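Local structure of L-2,4-diaminobutyric acid acetyltransferase (Geobacillus sp., 6SJY) at residues W79-A84 against G91-M96; T115-N120 against T154-P159; G108-E113 against P165-I170; E74-W79 against K104-V109. The protein catalyses the transfer of an acetyl group from acetyl coenzyme A to L-2,4-diaminobutyrate, yielding ADABA, a step in the biosynthesis of the chemical chaperone ectoine. All coordinates share one frame; numbering follows the deposited sequence.

Overall arrangement
All four contacts attach to one mixed sheet, which illustrates how a GNAT domain builds a pocket from elements far apart in sequence. Contacts 1 and 2, with centres 17 Å apart, both touch the bound product: W79 and Q80 line it from strand 75-83, while T115, N120 and E158 line it from the other contact. Contact 4 shares W79 and strand 75-83 with contact 1, but the centres of contacts 1 and 4 are about 16 Å apart, contact 4 lying at the strand's beginning. There it adjoins contact 3, with centres about 7 Å apart, through the common G108 and V109 and through probable backbone bonds of E113 to L76 and V78. Contacts 2 and 3 have their centres about 24 Å apart.

Contact 1 (W79-A84 against G91-M96); sequences WQVAVA and GIAKAM. With 9YT ((2~{S})-4-acetamido-2-azanyl-butanoic acid), chain E.
Q80 NE2 is gripped by two oxygens. One is O11 of the product's carboxylate, 3.2 Å from Q80 NE2 along an almost straight N-H...O line (171°); the other is the backbone O of D33. Because Y40 OH engages OE1, the rotation of the amide is settled from both ends. A leucine here would probably leave the product's carboxylate, the D33 carbonyl and the Y40 hydroxyl each without this mate. W79 and Q80 share S65 as partner on strand 59-68, a classic beta bulge in strand 75-83.

Farther along, the strand presents an apolar side to helix 92-101. V83 CG2 lies 4.0 Å from A93 CB and 4.3 Å from I92 CG2, while V81 CG1 reaches A93 CB at 4.2 Å. M96 approaches by its tip: a bend at its last torsion (chi3 -64°) brings M96 CE to 3.4 Å from A82 O and against both valines. G91, at the N-cap, and A93 fit the Gly-x-Gly/Ala end of the GNAT motif that in relatives receives the pyrophosphate of acetyl-CoA. No hydrogen bond crosses between strand and helix, so their junction is apolar, while Q80 at the bulge supplies a polar contact to the product.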
# COMPACT_ATOMS: atom_id res chain seq x y z
N TRP A 79 -7.65 4.30 -3.54
CA TRP A 79 -7.09 4.53 -2.23
C TRP A 79 -7.08 6.01 -1.91
O TRP A 79 -7.74 6.37 -1.02
CB TRP A 79 -5.67 3.92 -2.15
CG TRP A 79 -4.96 4.02 -0.82
CD1 TRP A 79 -5.34 4.69 0.32
CD2 TRP A 79 -3.71 3.42 -0.52
NE1 TRP A 79 -4.38 4.55 1.30
CE2 TRP A 79 -3.38 3.77 0.79
CE3 TRP A 79 -2.85 2.58 -1.24
CZ2 TRP A 79 -2.25 3.31 1.39
CZ3 TRP A 79 -1.70 2.16 -0.64
CH2 TRP A 79 -1.42 2.51 0.65
N GLN A 80 -6.27 6.84 -2.57
CA GLN A 80 -6.23 8.25 -2.24
C GLN A 80 -6.51 9.10 -3.48
O GLN A 80 -6.10 8.74 -4.59
CB GLN A 80 -4.94 8.68 -1.58
CG GLN A 80 -4.65 8.00 -0.28
CD GLN A 80 -3.51 8.61 0.54
OE1 GLN A 80 -2.32 8.41 0.28
NE2 GLN A 80 -3.88 9.30 1.60
N VAL A 81 -7.19 10.22 -3.26
CA VAL A 81 -7.37 11.23 -4.27
C VAL A 81 -7.01 12.53 -3.61
O VAL A 81 -7.57 12.85 -2.58
CB VAL A 81 -8.83 11.30 -4.73
CG1 VAL A 81 -8.97 12.28 -5.88
CG2 VAL A 81 -9.30 9.91 -5.14
N ALA A 82 -6.03 13.23 -4.15
CA ALA A 82 -5.55 14.49 -3.56
C ALA A 82 -5.44 15.51 -4.67
O ALA A 82 -5.03 15.15 -5.78
CB ALA A 82 -4.19 14.31 -2.97
N VAL A 83 -5.79 16.76 -4.35
CA VAL A 83 -5.71 17.92 -5.24
C VAL A 83 -5.21 19.04 -4.38
O VAL A 83 -5.77 19.33 -3.35
CB VAL A 83 -7.05 18.35 -5.88
CG1 VAL A 83 -6.84 19.61 -6.74
CG2 VAL A 83 -7.64 17.25 -6.76
N ALA A 84 -4.10 19.65 -4.78
CA ALA A 84 -3.53 20.78 -4.04
C ALA A 84 -4.58 21.89 -3.81
O ALA A 84 -5.42 22.14 -4.67
CB ALA A 84 -2.35 21.36 -4.82
N GLY A 91 -11.69 20.77 -11.93
CA GLY A 91 -11.83 19.45 -12.55
C GLY A 91 -10.58 18.53 -12.57
O GLY A 91 -10.53 17.56 -13.32
N ILE A 92 -9.58 18.79 -11.74
CA ILE A 92 -8.39 17.88 -11.74
C ILE A 92 -8.72 16.42 -11.24
O ILE A 92 -8.40 15.43 -11.89
CB ILE A 92 -7.27 18.52 -10.95
CG1 ILE A 92 -6.81 19.78 -11.70
CG2 ILE A 92 -6.10 17.54 -10.76
CD1 ILE A 92 -5.87 20.65 -10.93
N ALA A 93 -9.46 16.32 -10.16
CA ALA A 93 -9.89 15.03 -9.60
C ALA A 93 -10.65 14.21 -10.58
O ALA A 93 -10.41 13.00 -10.73
CB ALA A 93 -10.70 15.25 -8.36
N LYS A 94 -11.57 14.86 -11.30
CA LYS A 94 -12.39 14.17 -12.26
C LYS A 94 -11.55 13.72 -13.46
O LYS A 94 -11.76 12.65 -14.07
CB LYS A 94 -13.50 15.12 -12.71
CG LYS A 94 -14.35 14.61 -13.85
CD LYS A 94 -15.52 15.57 -14.06
CE LYS A 94 -16.28 15.16 -15.31
NZ LYS A 94 -17.70 15.55 -15.25
N ALA A 95 -10.65 14.59 -13.84
CA ALA A 95 -9.70 14.27 -14.93
C ALA A 95 -8.73 13.08 -14.52
O ALA A 95 -8.51 12.16 -15.29
CB ALA A 95 -8.92 15.54 -15.30
N MET A 96 -8.20 13.09 -13.30
CA MET A 96 -7.36 11.92 -12.83
C MET A 96 -8.18 10.66 -12.85
O MET A 96 -7.73 9.63 -13.37
CB MET A 96 -6.84 12.14 -11.44
CG MET A 96 -5.80 13.25 -11.42
SD MET A 96 -4.85 13.42 -9.92
CE MET A 96 -6.10 13.85 -8.71
C01 9YT E . -11.53 8.15 -2.23
C02 9YT E . -10.73 8.82 -1.18
O03 9YT E . -10.82 10.09 -1.14
N04 9YT E . -10.07 7.72 -0.40
C05 9YT E . -9.09 7.80 0.66
C06 9YT E . -9.58 8.07 2.03
C07 9YT E . -8.53 7.64 3.02
N08 9YT E . -8.97 8.00 4.36
C09 9YT E . -7.17 8.27 2.71
O10 9YT E . -6.22 7.51 3.00
O11 9YT E . -7.02 9.43 2.19

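Contact 2 (T115-N120 against T154-P159); sequences TVSPSN and THEDEP. With 9YT ((2~{S})-4-acetamido-2-azanyl-butanoic acid), chain E.
Backbone pairing joins T115-V116 to P159: V116 N donates to P159 O at 3.2 Å, and T115 CA brings its hydrogen to the same oxygen. Apolar contact is modest, the two prolines touching through P118 CD and P159 CD at 4.1 Å.

Carboxylates do most of the remaining work. E156 reaches out extended and runs antiparallel alongside P118 to clasp S119 with both oxygens. E156 OE1 takes S119 N on its syn lone pair at 2.8 Å, and E156 OE2 receives S119 OG at 2.7 Å, 27° out of the carboxylate plane. This two-point grip limits rotation of the carboxylate and steadies the type I turn S117-N120, beyond which N120 OD1 caps S123 N at the start of helix 121-133. E158 instead folds at its second torsion (chi2 -69°), and E158 OE2 accepts a weak bond from the product's amino N08 at 3.0 Å.

The H155 imidazole is fixed in its own plane: H155 ND1 donates to E156 O at 2.8 Å, NE2 pairs with D33, and E158 OE2 sits at the ring edge. Here the end of strand 111-115 with the loop after it, and the start of strand 158-163, form one wall of the product site, lined by T115, N120 and E158.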
# COMPACT_ATOMS: atom_id res chain seq x y z
N THR A 115 -13.44 4.45 -0.31
CA THR A 115 -13.96 4.87 0.98
C THR A 115 -13.91 6.41 0.95
O THR A 115 -12.97 6.94 0.47
CB THR A 115 -13.06 4.19 1.96
OG1 THR A 115 -13.68 3.03 2.55
CG2 THR A 115 -12.33 5.00 2.79
N VAL A 116 -14.96 7.10 1.40
CA VAL A 116 -15.02 8.56 1.35
C VAL A 116 -15.39 9.06 2.72
O VAL A 116 -16.46 8.73 3.25
CB VAL A 116 -16.06 9.10 0.37
CG1 VAL A 116 -15.97 10.61 0.26
CG2 VAL A 116 -15.87 8.47 -1.00
N SER A 117 -14.49 9.84 3.30
CA SER A 117 -14.78 10.48 4.60
C SER A 117 -15.93 11.43 4.49
O SER A 117 -16.03 12.17 3.50
CB SER A 117 -13.59 11.30 5.09
OG SER A 117 -12.62 10.32 5.35
N PRO A 118 -16.80 11.42 5.48
CA PRO A 118 -17.96 12.34 5.56
C PRO A 118 -17.56 13.76 5.17
O PRO A 118 -18.17 14.33 4.32
CB PRO A 118 -18.32 12.26 7.03
CG PRO A 118 -18.03 10.86 7.37
CD PRO A 118 -16.74 10.54 6.66
N SER A 119 -16.47 14.26 5.72
CA SER A 119 -15.96 15.60 5.39
C SER A 119 -15.40 15.82 4.01
O SER A 119 -15.21 16.94 3.59
CB SER A 119 -14.80 15.90 6.31
OG SER A 119 -15.39 16.20 7.51
N ASN A 120 -15.01 14.75 3.35
CA ASN A 120 -14.53 14.90 2.02
C ASN A 120 -15.67 14.93 1.03
O ASN A 120 -15.99 13.93 0.38
CB ASN A 120 -13.53 13.84 1.68
CG ASN A 120 -12.74 14.17 0.42
OD1 ASN A 120 -13.15 14.97 -0.44
ND2 ASN A 120 -11.56 13.57 0.33
N THR A 154 -8.46 11.28 16.01
CA THR A 154 -9.84 11.66 15.91
C THR A 154 -10.36 11.48 14.48
O THR A 154 -10.80 12.41 13.84
CB THR A 154 -9.99 13.10 16.32
OG1 THR A 154 -11.37 13.45 16.31
CG2 THR A 154 -9.22 13.98 15.35
N HIS A 155 -10.31 10.26 13.99
CA HIS A 155 -10.72 9.95 12.64
C HIS A 155 -12.21 9.77 12.44
O HIS A 155 -12.87 9.29 13.28
CB HIS A 155 -10.02 8.66 12.27
CG HIS A 155 -9.64 8.56 10.83
ND1 HIS A 155 -10.56 8.33 9.84
CD2 HIS A 155 -8.44 8.61 10.23
CE1 HIS A 155 -9.94 8.26 8.68
NE2 HIS A 155 -8.65 8.42 8.90
N GLU A 156 -12.70 10.15 11.27
CA GLU A 156 -14.08 9.95 10.86
C GLU A 156 -14.28 8.53 10.42
O GLU A 156 -13.32 7.76 10.24
CB GLU A 156 -14.41 10.85 9.69
CG GLU A 156 -14.27 12.31 10.02
CD GLU A 156 -14.91 13.23 8.97
OE1 GLU A 156 -15.04 12.97 7.75
OE2 GLU A 156 -15.37 14.27 9.40
N ASP A 157 -15.54 8.16 10.27
CA ASP A 157 -15.90 6.97 9.48
C ASP A 157 -15.32 7.01 8.05
O ASP A 157 -15.12 8.08 7.52
CB ASP A 157 -17.41 6.95 9.28
CG ASP A 157 -18.20 6.70 10.58
OD1 ASP A 157 -17.60 6.38 11.62
OD2 ASP A 157 -19.45 6.76 10.46
N GLU A 158 -15.24 5.85 7.44
CA GLU A 158 -14.86 5.64 6.06
C GLU A 158 -15.90 4.77 5.39
O GLU A 158 -15.70 3.58 5.14
CB GLU A 158 -13.49 4.97 6.07
CG GLU A 158 -12.38 5.92 6.50
CD GLU A 158 -12.09 7.02 5.45
OE1 GLU A 158 -12.29 6.83 4.26
OE2 GLU A 158 -11.61 8.10 5.78
N PRO A 159 -17.05 5.37 5.06
CA PRO A 159 -18.09 4.62 4.36
C PRO A 159 -17.61 4.08 3.00
O PRO A 159 -16.90 4.77 2.33
CB PRO A 159 -19.21 5.63 4.17
CG PRO A 159 -18.82 6.87 4.85
CD PRO A 159 -17.43 6.76 5.35
C01 9YT E . -11.53 8.15 -2.23
C02 9YT E . -10.73 8.82 -1.18
O03 9YT E . -10.82 10.09 -1.14
N04 9YT E . -10.07 7.72 -0.40
C05 9YT E . -9.09 7.80 0.66
C06 9YT E . -9.58 8.07 2.03
C07 9YT E . -8.53 7.64 3.02
N08 9YT E . -8.97 8.00 4.36
C09 9YT E . -7.17 8.27 2.71
O10 9YT E . -6.22 7.51 3.00
O11 9YT E . -7.02 9.43 2.19
O HOH W 1 -11.99 8.58 2.62

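Contact 3 (G108-E113 against P165-I170); sequences GVRFIE and PFFNDI
The R110 guanidinium and the F167 ring pack against each other with their planes 35° apart. F167 CD1 lies over one face of the R110 guanidinium, 3.2 Å above the plane and displaced toward the rim, and R110 NH2 is 3.3 Å from F167 CE1. At the guanidinium edge, in plane, a water accepts from R110 NH1 and donates onward to F166 O, so the arginine is tied to the opposite backbone as well as to the ring. Its extended chain from CG to NE carries the group out over F167, and a long, weak ion pair links NE to E74. An alanine in this place would remove the guanidinium packed against F167 and would probably leave the bridging water without its arginine partner.

The F166 ring has V109 O over one face, near the rim. CG is set between backbone N and carbonyl carbon (chi1 67°), and this places F166 CZ against I112 CD1 at 3.8 Å and V109 CG1 at 4.2 Å; M101 and I136 also pack on the ring. F111 and P165 lie alongside each other, F111 CZ to P165 CB 3.9 Å.

Three backbone bonds stitch the segments together: F166 N to R110 O at 2.9 Å, N168 N to V109 O at 3.0 Å, and G108 N to N168 O at 2.9 Å. N168 ND2 adds bonds to the carbonyls of M101 and C106. This is a C-terminal tail prolonging, in irregular form, the antiparallel pairing of strand 158-163 with strand 111-115 in the GNAT sheet.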
# COMPACT_ATOMS: atom_id res chain seq x y z
N GLY A 108 -10.87 -4.63 -18.16
CA GLY A 108 -11.67 -5.66 -17.50
C GLY A 108 -12.10 -5.41 -16.05
O GLY A 108 -12.56 -6.29 -15.41
N VAL A 109 -11.86 -4.23 -15.52
CA VAL A 109 -12.44 -3.85 -14.23
C VAL A 109 -13.99 -3.76 -14.39
O VAL A 109 -14.47 -3.19 -15.31
CB VAL A 109 -11.86 -2.47 -13.78
CG1 VAL A 109 -12.58 -1.86 -12.60
CG2 VAL A 109 -10.37 -2.64 -13.38
N ARG A 110 -14.72 -4.35 -13.47
CA ARG A 110 -16.15 -4.37 -13.40
C ARG A 110 -16.73 -3.60 -12.19
O ARG A 110 -17.90 -3.32 -12.18
CB ARG A 110 -16.60 -5.82 -13.43
CG ARG A 110 -16.35 -6.52 -14.77
CD ARG A 110 -16.70 -7.99 -14.69
NE ARG A 110 -16.33 -8.62 -15.95
CZ ARG A 110 -17.07 -8.62 -17.05
NH1 ARG A 110 -18.25 -8.06 -17.05
NH2 ARG A 110 -16.60 -9.14 -18.16
N PHE A 111 -15.92 -3.24 -11.20
CA PHE A 111 -16.34 -2.48 -10.01
C PHE A 111 -15.21 -1.58 -9.58
O PHE A 111 -14.05 -1.99 -9.66
CB PHE A 111 -16.63 -3.31 -8.79
CG PHE A 111 -17.72 -4.28 -8.95
CD1 PHE A 111 -19.04 -3.92 -8.62
CD2 PHE A 111 -17.44 -5.60 -9.30
CE1 PHE A 111 -20.07 -4.82 -8.72
CE2 PHE A 111 -18.46 -6.51 -9.39
CZ PHE A 111 -19.78 -6.12 -9.08
N ILE A 112 -15.53 -0.37 -9.13
CA ILE A 112 -14.61 0.52 -8.43
C ILE A 112 -15.08 0.59 -6.98
O ILE A 112 -16.28 0.79 -6.71
CB ILE A 112 -14.64 1.90 -9.01
CG1 ILE A 112 -14.24 1.87 -10.47
CG2 ILE A 112 -13.75 2.83 -8.22
CD1 ILE A 112 -14.54 3.13 -11.24
N GLU A 113 -14.17 0.34 -6.04
CA GLU A 113 -14.48 0.52 -4.61
C GLU A 113 -13.58 1.56 -4.06
O GLU A 113 -12.40 1.71 -4.47
CB GLU A 113 -14.28 -0.74 -3.80
CG GLU A 113 -15.13 -1.87 -4.18
CD GLU A 113 -15.00 -3.07 -3.25
OE1 GLU A 113 -15.85 -3.91 -3.37
OE2 GLU A 113 -14.08 -3.20 -2.43
N PRO A 165 -22.05 -3.07 -11.03
CA PRO A 165 -21.17 -3.54 -12.11
C PRO A 165 -21.22 -2.76 -13.40
O PRO A 165 -22.22 -2.13 -13.72
CB PRO A 165 -21.63 -4.95 -12.30
CG PRO A 165 -23.08 -4.89 -11.95
CD PRO A 165 -23.28 -3.82 -10.94
N PHE A 166 -20.05 -2.65 -14.04
CA PHE A 166 -19.92 -2.15 -15.37
C PHE A 166 -18.81 -2.99 -16.05
O PHE A 166 -18.36 -4.03 -15.52
CB PHE A 166 -19.64 -0.66 -15.38
CG PHE A 166 -18.29 -0.26 -14.81
CD1 PHE A 166 -18.03 -0.35 -13.44
CD2 PHE A 166 -17.33 0.28 -15.64
CE1 PHE A 166 -16.82 0.02 -12.92
CE2 PHE A 166 -16.12 0.68 -15.11
CZ PHE A 166 -15.86 0.53 -13.75
N PHE A 167 -18.45 -2.63 -17.26
CA PHE A 167 -17.35 -3.29 -17.93
C PHE A 167 -16.46 -2.24 -18.54
O PHE A 167 -16.82 -1.63 -19.49
CB PHE A 167 -17.82 -4.34 -18.95
CG PHE A 167 -16.65 -5.10 -19.56
CD1 PHE A 167 -15.89 -5.98 -18.77
CD2 PHE A 167 -16.25 -4.86 -20.87
CE1 PHE A 167 -14.79 -6.64 -19.29
CE2 PHE A 167 -15.15 -5.53 -21.41
CZ PHE A 167 -14.41 -6.41 -20.61
N ASN A 168 -15.28 -2.04 -17.96
CA ASN A 168 -14.28 -1.10 -18.43
C ASN A 168 -13.45 -1.71 -19.58
O ASN A 168 -12.48 -2.49 -19.37
CB ASN A 168 -13.36 -0.68 -17.28
CG ASN A 168 -12.65 0.63 -17.55
OD1 ASN A 168 -13.27 1.58 -17.98
ND2 ASN A 168 -11.35 0.69 -17.30
N ASP A 169 -13.83 -1.34 -20.79
CA ASP A 169 -13.29 -1.94 -21.98
C ASP A 169 -12.11 -1.09 -22.50
O ASP A 169 -12.29 0.07 -22.87
CB ASP A 169 -14.39 -2.06 -23.02
CG ASP A 169 -13.92 -2.70 -24.27
OD1 ASP A 169 -13.39 -3.83 -24.19
OD2 ASP A 169 -14.03 -2.05 -25.33
N ILE A 170 -10.94 -1.72 -22.60
CA ILE A 170 -9.60 -1.11 -22.37
C ILE A 170 -9.70 0.29 -21.72
O ILE A 170 -9.44 0.47 -20.54
CB ILE A 170 -8.63 -1.14 -23.62
CG1 ILE A 170 -8.43 0.26 -24.25
CG2 ILE A 170 -9.04 -2.17 -24.69
CD1 ILE A 170 -7.49 1.18 -23.47
O HOH W 2 -19.62 -6.33 -15.31

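Contact 4 (E74-W79 against K104-V109); sequences ETLFVW and KACHGV. With 9YT ((2~{S})-4-acetamido-2-azanyl-butanoic acid), chain E.
L76 leaves strand 75-83 facing the loop 104-109, and L76 CB at once meets both branches of V109, CG1 at 3.9 Å and CG2 at 4.1 Å. CG stands anti to the backbone N (chi1 -172°), which carries the fork on toward C106. There L76 CD2 touches C106 SG at 4.0 Å, a purely apolar meeting of methyl and thiol, while L100 and M101 of helix 92-101 and A66 and R68 of strand 59-68 pack around the leucine.

The loop concerned closes the beta-alpha-beta crossover of the GNAT fold, taking the chain from helix 92-101 to strand 111-115, the parallel neighbour of strand 75-83. It reverses through a type II turn, C106 to V109, in which V109 N donates to C106 O at 3.2 Å. G108 occupies the turn's third position with a positive phi of 71°, a conformation that favours glycine. R68 NH1 holds two further loop carbonyls, those of A105 and H107.

Polar contact is left to the partly exposed end. E74 O receives the CA hydrogen of V109 (V109 CA to E74 O 3.4 Å), and the extended E74 side chain runs past the G108 carbonyl. A water donates to both E74 OE2 (2.6 Å) and G108 O (2.7 Å), bridging carboxylate and turn.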
# COMPACT_ATOMS: atom_id res chain seq x y z
N GLU A 74 -11.11 -8.05 -10.77
CA GLU A 74 -12.08 -7.23 -11.51
C GLU A 74 -12.50 -6.01 -10.65
O GLU A 74 -13.14 -5.10 -11.17
CB GLU A 74 -13.25 -8.10 -12.01
CG GLU A 74 -12.74 -9.18 -13.00
CD GLU A 74 -13.83 -10.10 -13.56
OE1 GLU A 74 -14.85 -10.37 -12.86
OE2 GLU A 74 -13.66 -10.57 -14.71
N THR A 75 -12.07 -5.94 -9.38
CA THR A 75 -12.35 -4.74 -8.54
C THR A 75 -11.15 -3.87 -8.42
O THR A 75 -10.10 -4.36 -8.05
CB THR A 75 -12.85 -5.16 -7.16
OG1 THR A 75 -14.09 -5.82 -7.34
CG2 THR A 75 -13.06 -3.97 -6.24
N LEU A 76 -11.28 -2.60 -8.83
CA LEU A 76 -10.29 -1.56 -8.60
C LEU A 76 -10.61 -0.79 -7.37
O LEU A 76 -11.71 -0.20 -7.25
CB LEU A 76 -10.25 -0.60 -9.78
CG LEU A 76 -9.13 0.42 -9.71
CD1 LEU A 76 -7.75 -0.18 -10.08
CD2 LEU A 76 -9.45 1.58 -10.66
N PHE A 77 -9.67 -0.77 -6.42
CA PHE A 77 -9.82 0.02 -5.24
C PHE A 77 -9.09 1.31 -5.38
O PHE A 77 -7.88 1.32 -5.68
CB PHE A 77 -9.31 -0.73 -4.02
CG PHE A 77 -9.57 -0.00 -2.77
CD1 PHE A 77 -8.69 0.93 -2.29
CD2 PHE A 77 -10.75 -0.22 -2.09
CE1 PHE A 77 -8.98 1.63 -1.12
CE2 PHE A 77 -11.07 0.50 -0.94
CZ PHE A 77 -10.18 1.41 -0.44
N VAL A 78 -9.81 2.42 -5.18
CA VAL A 78 -9.20 3.74 -5.21
C VAL A 78 -8.93 4.14 -3.80
O VAL A 78 -9.82 4.25 -2.97
CB VAL A 78 -10.05 4.78 -5.93
CG1 VAL A 78 -9.42 6.16 -5.83
CG2 VAL A 78 -10.23 4.34 -7.36
N TRP A 79 -7.65 4.30 -3.54
CA TRP A 79 -7.09 4.53 -2.23
C TRP A 79 -7.08 6.01 -1.91
O TRP A 79 -7.74 6.37 -1.02
CB TRP A 79 -5.67 3.92 -2.15
CG TRP A 79 -4.96 4.02 -0.82
CD1 TRP A 79 -5.34 4.69 0.32
CD2 TRP A 79 -3.71 3.42 -0.52
NE1 TRP A 79 -4.38 4.55 1.30
CE2 TRP A 79 -3.38 3.77 0.79
CE3 TRP A 79 -2.85 2.58 -1.24
CZ2 TRP A 79 -2.25 3.31 1.39
CZ3 TRP A 79 -1.70 2.16 -0.64
CH2 TRP A 79 -1.42 2.51 0.65
N LYS A 104 -4.63 1.28 -19.70
CA LYS A 104 -4.71 -0.10 -20.15
C LYS A 104 -4.73 -1.10 -18.96
O LYS A 104 -5.37 -2.11 -19.05
CB LYS A 104 -3.62 -0.43 -21.19
CG LYS A 104 -2.19 -0.42 -20.69
CD LYS A 104 -1.36 -1.60 -21.24
CE LYS A 104 -0.48 -1.22 -22.42
NZ LYS A 104 0.49 -0.15 -22.04
N ALA A 105 -4.08 -0.76 -17.83
CA ALA A 105 -4.10 -1.65 -16.69
C ALA A 105 -5.47 -1.77 -15.97
O ALA A 105 -5.63 -2.61 -15.09
CB ALA A 105 -3.03 -1.21 -15.72
N CYS A 106 -6.44 -0.94 -16.37
CA CYS A 106 -7.79 -1.00 -15.83
C CYS A 106 -8.72 -1.79 -16.74
O CYS A 106 -9.93 -1.84 -16.52
CB CYS A 106 -8.33 0.40 -15.59
SG CYS A 106 -7.50 1.15 -14.18
N HIS A 107 -8.17 -2.49 -17.72
CA HIS A 107 -8.99 -3.27 -18.60
C HIS A 107 -9.60 -4.39 -17.85
O HIS A 107 -8.94 -5.08 -17.06
CB HIS A 107 -8.18 -3.84 -19.78
CG HIS A 107 -8.97 -4.80 -20.61
ND1 HIS A 107 -9.88 -4.37 -21.55
CD2 HIS A 107 -9.04 -6.16 -20.59
CE1 HIS A 107 -10.48 -5.42 -22.08
NE2 HIS A 107 -9.98 -6.52 -21.53
N GLY A 108 -10.87 -4.63 -18.16
CA GLY A 108 -11.67 -5.66 -17.50
C GLY A 108 -12.10 -5.41 -16.05
O GLY A 108 -12.56 -6.29 -15.41
N VAL A 109 -11.86 -4.23 -15.52
CA VAL A 109 -12.44 -3.85 -14.23
C VAL A 109 -13.99 -3.76 -14.39
O VAL A 109 -14.47 -3.19 -15.31
CB VAL A 109 -11.86 -2.47 -13.78
CG1 VAL A 109 -12.58 -1.86 -12.60
CG2 VAL A 109 -10.37 -2.64 -13.38
C01 9YT E . -11.53 8.15 -2.23
C02 9YT E . -10.73 8.82 -1.18
O03 9YT E . -10.82 10.09 -1.14
N04 9YT E . -10.07 7.72 -0.40
C05 9YT E . -9.09 7.80 0.66
C06 9YT E . -9.58 8.07 2.03
C07 9YT E . -8.53 7.64 3.02
N08 9YT E . -8.97 8.00 4.36
C09 9YT E . -7.17 8.27 2.71
O10 9YT E . -6.22 7.51 3.00
O11 9YT E . -7.02 9.43 2.19
O HOH W 3 -13.11 -8.72 -16.48